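Local coordinates for protein mannan endo-1,6-alpha-mannosidase (Chaetomium thermophilum, PDB 6RY0) that probably acts as a cell-wall transglycosidase that transfers GPI-anchored glycoproteins into the fungal wall, on the glycoside hydrolase family 76 scaffold of alpha-1,6-mannanases, at residues A[334-339]-A[405-410]; A[90-95]-A[399-404]. All blocks are in the same frame, centred on the assembly; numbering follows the deposited sequence.

Contact 1: A[334-339]-A[405-410]; sequences VTQIAP and EYAEPP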
loop_
_atom_site.group_PDB
_atom_site.type_symbol
_atom_site.label_atom_id
_atom_site.label_comp_id
_atom_site.label_asym_id
_atom_site.label_seq_id
_atom_site.Cartn_x
_atom_site.Cartn_y
_atom_site.Cartn_z
ATOM N N VAL A 334 0.862 12.065 3.674
ATOM C CA VAL A 334 1.036 12.529 5.035
ATOM C C VAL A 334 1.262 14.044 5.065
ATOM O O VAL A 334 0.778 14.724 5.957
ATOM C CB VAL A 334 2.153 11.756 5.738
ATOM C CG1 VAL A 334 2.591 12.411 7.045
ATOM C CG2 VAL A 334 1.724 10.312 5.965
ATOM N N THR A 335 1.995 14.592 4.089
ATOM C CA THR A 335 2.247 16.031 4.091
ATOM C C THR A 335 0.979 16.846 3.866
ATOM O O THR A 335 0.953 18.037 4.206
ATOM C CB THR A 335 3.311 16.456 3.071
ATOM O OG1 THR A 335 2.817 16.421 1.727
ATOM C CG2 THR A 335 4.550 15.665 3.246
ATOM N N GLN A 336 -0.055 16.248 3.256
ATOM C CA GLN A 336 -1.309 16.947 3.035
ATOM C C GLN A 336 -2.207 16.923 4.265
ATOM O O GLN A 336 -2.824 17.918 4.607
ATOM C CB GLN A 336 -2.065 16.324 1.877
ATOM C CG GLN A 336 -1.351 16.324 0.573
ATOM C CD GLN A 336 -2.188 15.673 -0.499
ATOM O OE1 GLN A 336 -2.599 14.540 -0.343
ATOM N NE2 GLN A 336 -2.505 16.412 -1.562
ATOM N N ILE A 337 -2.265 15.767 4.922
ATOM C CA ILE A 337 -3.194 15.677 6.032
ATOM C C ILE A 337 -2.577 15.908 7.380
ATOM O O ILE A 337 -3.308 16.209 8.329
ATOM C CB ILE A 337 -3.888 14.391 6.040
ATOM C CG1 ILE A 337 -2.871 13.273 6.109
ATOM C CG2 ILE A 337 -4.746 14.266 4.806
ATOM C CD1 ILE A 337 -3.470 11.906 6.312
ATOM N N ALA A 338 -1.241 15.931 7.451
ATOM C CA ALA A 338 -0.506 16.367 8.631
ATOM C C ALA A 338 0.503 17.412 8.152
ATOM O O ALA A 338 1.694 17.154 8.038
ATOM C CB ALA A 338 0.178 15.210 9.333
ATOM N N PRO A 339 0.025 18.605 7.812
ATOM C CA PRO A 339 0.897 19.565 7.124
ATOM C C PRO A 339 2.132 20.000 7.895
ATOM O O PRO A 339 3.071 20.478 7.265
ATOM C CB PRO A 339 -0.038 20.732 6.809
ATOM C CG PRO A 339 -1.190 20.530 7.674
ATOM C CD PRO A 339 -1.351 19.085 7.918
ATOM N N GLU A 405 2.375 18.654 -4.168
ATOM C CA GLU A 405 2.084 20.041 -3.807
ATOM C C GLU A 405 0.941 20.617 -4.630
ATOM O O GLU A 405 0.313 21.582 -4.216
ATOM C CB GLU A 405 3.355 20.917 -3.951
ATOM C CG GLU A 405 4.000 20.929 -5.419
ATOM C CD GLU A 405 5.210 21.869 -5.590
ATOM O OE1 GLU A 405 6.323 21.374 -5.923
ATOM O OE2 GLU A 405 5.041 23.106 -5.423
ATOM N N TYR A 406 0.705 20.074 -5.815
ATOM C CA TYR A 406 -0.332 20.541 -6.713
ATOM C C TYR A 406 -1.641 19.776 -6.588
ATOM O O TYR A 406 -2.637 20.153 -7.206
ATOM C CB TYR A 406 0.133 20.437 -8.171
ATOM C CG TYR A 406 1.484 21.070 -8.476
ATOM C CD1 TYR A 406 1.647 22.424 -8.539
ATOM C CD2 TYR A 406 2.585 20.278 -8.740
ATOM C CE1 TYR A 406 2.900 22.973 -8.839
ATOM C CE2 TYR A 406 3.802 20.794 -9.042
ATOM C CZ TYR A 406 3.971 22.143 -9.090
ATOM O OH TYR A 406 5.204 22.693 -9.380
ATOM N N ALA A 407 -1.649 18.685 -5.844
ATOM C CA ALA A 407 -2.788 17.803 -5.793
ATOM C C ALA A 407 -3.772 18.211 -4.716
ATOM O O ALA A 407 -3.394 18.776 -3.713
ATOM C CB ALA A 407 -2.313 16.384 -5.513
ATOM N N GLU A 408 -5.025 17.838 -4.908
ATOM C CA GLU A 408 -6.011 17.951 -3.861
ATOM C C GLU A 408 -5.660 16.964 -2.751
ATOM O O GLU A 408 -5.186 15.858 -3.006
ATOM C CB GLU A 408 -7.378 17.623 -4.440
ATOM C CG GLU A 408 -7.845 18.644 -5.456
ATOM C CD GLU A 408 -7.984 19.978 -4.837
ATOM O OE1 GLU A 408 -8.659 20.066 -3.796
ATOM O OE2 GLU A 408 -7.383 20.933 -5.371
ATOM N N PRO A 409 -6.012 17.323 -1.509
ATOM C CA PRO A 409 -5.910 16.342 -0.433
ATOM C C PRO A 409 -6.979 15.270 -0.598
ATOM O O PRO A 409 -7.956 15.465 -1.348
ATOM C CB PRO A 409 -6.168 17.185 0.802
ATOM C CG PRO A 409 -7.082 18.277 0.317
ATOM C CD PRO A 409 -6.611 18.592 -1.058
ATOM N N PRO A 410 -6.833 14.143 0.115
ATOM C CA PRO A 410 -7.902 13.142 0.090
ATOM C C PRO A 410 -9.247 13.785 0.424
ATOM O O PRO A 410 -9.354 14.568 1.376
ATOM C CB PRO A 410 -7.476 12.153 1.189
ATOM C CG PRO A 410 -6.077 12.468 1.504
ATOM C CD PRO A 410 -5.717 13.783 1.012
HETATM O O HOH W 1 -3.386 12.946 -2.414
#
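Gln336 reaches from the last turn of helix 323-337 to the backbone of the 405-410 loop, and its carboxamide does most of the touching. NE2 of Gln336 donates a weak hydrogen bond to Glu408 O at 3.1 Å, bent to 146° at the hydrogen. Ala407 O lies 3.3 Å from the same NE2. At the far side of the amide, Gln336 OE1 rests 3.5 Å from CD of Pro410, and CD of Gln336 lies 3.8 Å from CA of Pro409, which places the amide alongside the run from Ala407 to Pro410. A water donates to Gln336 OE1 at 2.7 Å and more weakly to Glu408 O, adding a bridged link to the direct one. Next to the amide, in the conformer described, Ile337 CG2 lies 3.9 Å from Pro410 CD. In the (alpha/alpha)6 barrel characteristic of family 76, these contacts join the C-terminal end of one barrel helix to the loop that follows helix 389-401. The torsions explain the reach: with CG beside the backbone N (chi1 -59°) and the chain extended at chi2 (180°), the Gln336 amide stands well off the helix. Farther out, Ile337 also touches Ala272 and Phe273 of helix 261-278, Asn276 ND2 bonds to Ile337 O, and Arg211 NH1 holds Pro410 O.

Contact 2: A[90-95]-A[399-404]; sequences WHLTGD and VSSLLI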
loop_
_atom_site.group_PDB
_atom_site.type_symbol
_atom_site.label_atom_id
_atom_site.label_comp_id
_atom_site.label_asym_id
_atom_site.label_seq_id
_atom_site.Cartn_x
_atom_site.Cartn_y
_atom_site.Cartn_z
ATOM N N TRP A 90 -3.304 9.135 -11.749
ATOM C CA TRP A 90 -4.287 10.035 -12.327
ATOM C C TRP A 90 -4.546 11.229 -11.413
ATOM O O TRP A 90 -4.663 12.363 -11.878
ATOM C CB TRP A 90 -5.573 9.266 -12.638
ATOM C CG TRP A 90 -6.739 10.169 -12.864
ATOM C CD1 TRP A 90 -7.042 10.918 -13.972
ATOM C CD2 TRP A 90 -7.758 10.452 -11.904
ATOM N NE1 TRP A 90 -8.198 11.627 -13.754
ATOM C CE2 TRP A 90 -8.652 11.364 -12.484
ATOM C CE3 TRP A 90 -7.972 10.031 -10.589
ATOM C CZ2 TRP A 90 -9.776 11.863 -11.786
ATOM C CZ3 TRP A 90 -9.058 10.520 -9.904
ATOM C CH2 TRP A 90 -9.956 11.403 -10.497
ATOM N N HIS A 91 -4.679 10.982 -10.114
ATOM C CA HIS A 91 -4.905 12.046 -9.149
ATOM C C HIS A 91 -3.801 13.103 -9.178
ATOM O O HIS A 91 -4.055 14.283 -8.989
ATOM C CB HIS A 91 -5.034 11.392 -7.776
ATOM C CG HIS A 91 -5.083 12.305 -6.604
ATOM N ND1 HIS A 91 -6.134 13.144 -6.350
ATOM C CD2 HIS A 91 -4.242 12.431 -5.552
ATOM C CE1 HIS A 91 -5.931 13.764 -5.195
ATOM N NE2 HIS A 91 -4.781 13.350 -4.685
ATOM N N LEU A 92 -2.557 12.650 -9.316
ATOM C CA LEU A 92 -1.378 13.498 -9.227
ATOM C C LEU A 92 -1.085 14.228 -10.533
ATOM O O LEU A 92 -0.537 15.319 -10.534
ATOM C CB LEU A 92 -0.175 12.638 -8.829
ATOM C CG LEU A 92 -0.215 12.213 -7.356
ATOM C CD1 LEU A 92 0.623 10.976 -7.120
ATOM C CD2 LEU A 92 0.205 13.321 -6.443
ATOM N N THR A 93 -1.399 13.600 -11.672
ATOM C CA THR A 93 -1.019 14.126 -12.977
ATOM C C THR A 93 -2.169 14.674 -13.812
ATOM O O THR A 93 -1.939 15.459 -14.707
ATOM C CB THR A 93 -0.311 13.051 -13.829
ATOM O OG1 THR A 93 -1.259 12.067 -14.234
ATOM C CG2 THR A 93 0.907 12.469 -13.163
ATOM N N GLY A 94 -3.388 14.246 -13.526
ATOM C CA GLY A 94 -4.517 14.569 -14.354
ATOM C C GLY A 94 -4.658 13.742 -15.613
ATOM O O GLY A 94 -5.562 13.977 -16.390
ATOM N N ASP A 95 -3.772 12.784 -15.819
ATOM C CA ASP A 95 -3.804 11.948 -17.024
ATOM C C ASP A 95 -4.752 10.779 -16.795
ATOM O O ASP A 95 -4.427 9.915 -15.979
ATOM C CB ASP A 95 -2.395 11.422 -17.304
ATOM C CG ASP A 95 -2.334 10.496 -18.480
ATOM O OD1 ASP A 95 -3.340 10.394 -19.235
ATOM O OD2 ASP A 95 -1.270 9.855 -18.663
ATOM N N VAL A 399 8.066 9.327 -8.700
ATOM C CA VAL A 399 8.064 10.487 -9.576
ATOM C C VAL A 399 6.703 11.166 -9.569
ATOM O O VAL A 399 6.607 12.391 -9.466
ATOM C CB VAL A 399 8.542 10.096 -10.992
ATOM C CG1 VAL A 399 8.350 11.255 -11.968
ATOM C CG2 VAL A 399 9.994 9.664 -10.946
ATOM N N SER A 400 5.618 10.390 -9.667
ATOM C CA SER A 400 4.294 11.004 -9.634
ATOM C C SER A 400 4.083 11.789 -8.357
ATOM O O SER A 400 3.498 12.878 -8.343
ATOM C CB SER A 400 3.176 9.958 -9.767
ATOM O OG SER A 400 3.296 9.226 -10.954
ATOM N N SER A 401 4.544 11.239 -7.238
ATOM C CA SER A 401 4.306 11.875 -5.962
ATOM C C SER A 401 5.097 13.175 -5.793
ATOM O O SER A 401 4.764 13.969 -4.903
ATOM C CB SER A 401 4.573 10.893 -4.826
ATOM O OG SER A 401 3.579 9.882 -4.836
ATOM N N LEU A 402 6.071 13.459 -6.677
ATOM C CA LEU A 402 6.688 14.779 -6.691
ATOM C C LEU A 402 5.674 15.881 -6.983
ATOM O O LEU A 402 5.971 17.037 -6.738
ATOM C CB LEU A 402 7.809 14.851 -7.736
ATOM C CG LEU A 402 9.029 13.985 -7.444
ATOM C CD1 LEU A 402 9.969 14.065 -8.616
ATOM C CD2 LEU A 402 9.735 14.382 -6.138
ATOM N N LEU A 403 4.503 15.533 -7.511
ATOM C CA LEU A 403 3.476 16.494 -7.807
ATOM C C LEU A 403 2.492 16.717 -6.666
ATOM O O LEU A 403 1.483 17.394 -6.849
ATOM C CB LEU A 403 2.732 16.094 -9.086
ATOM C CG LEU A 403 3.630 15.970 -10.331
ATOM C CD1 LEU A 403 2.880 15.224 -11.445
ATOM C CD2 LEU A 403 4.117 17.328 -10.788
ATOM N N ILE A 404 2.768 16.181 -5.486
ATOM C CA ILE A 404 1.810 16.254 -4.386
ATOM C C ILE A 404 1.450 17.702 -4.037
ATOM O O ILE A 404 0.324 17.946 -3.663
ATOM C CB ILE A 404 2.319 15.461 -3.158
ATOM C CG1 ILE A 404 1.198 15.203 -2.143
ATOM C CG2 ILE A 404 3.500 16.129 -2.478
ATOM C CD1 ILE A 404 0.222 14.147 -2.578
HETATM O O HOH W 2 -0.812 17.091 -8.563
#
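The carbonyl O of Leu92 is joined to that of Leu403 by a single water, which donates to Leu92 O at 2.7 Å and to Leu403 O at 2.9 Å. Leu403 also meets this carbonyl with its side chain: CD1 of Leu403 stands 3.5 Å from Leu92 O and 3.8 Å from Thr93 CG2. Leu403 CG lies beside its backbone N (chi1 -59°), and this rotamer brings the branch up to the helix 76-93 backbone. From the other side, Leu92 points at 399-404 and lies over the Ser400 carbonyl, with CD1 at 3.7 Å from Ser400 O. Its second methyl, CD2, shares that carbonyl and also meets Ile404, 4.0 Å from CD1 of that residue. Ser400 O is thus set among Leu92 carbons while it accepts from Leu403 N, a bond made where the chain passes into the type I turn from Ser401 to Ile404. The contact is buried; its side-chain contacts are largely carbon, with backbone carbonyls and one water set among them, and it pairs the C-terminal ends of two helices of the (alpha/alpha)6 barrel, 76-93 and 389-401. Were Leu92 replaced by an alanine, a gap would probably open beside Ser400 O, and Ile404 CD1 would be likely to lose one of its apolar neighbours. Thr93 shapes the chain just past its helix: OG1 accepts from Asp95 N at 162°, an ST turn, and is also hydrogen-bonded to Tyr89 O. Between them Gly94 takes a positive phi (79°), where a side chain would press on the preceding carbonyl. Helix 33-48 adds a further layer through Leu37, which touches both Thr93 and Leu403, while Ile404 lies against Ala332 of helix 323-337.

Overall arrangement
From the N terminus the chain first lays down 90-95 at the end of helix 76-93, then 334-339 at the end of helix 323-337, and finally 399-404 and 405-410 in direct succession. Contact 2 closes a loop of 303 intervening residues and contact 1 one of 65; since their segments alternate, the two loops cross instead of nesting. Their centres are 12 Å apart, and they touch: Gln336 CD lies 3.5 Å from Ile404 CD1, while Ala407 CB packs 4.1 Å from Leu92 CD2. The exit from helix 389-401 is therefore tied to an early barrel helix and, one segment later, to a late one.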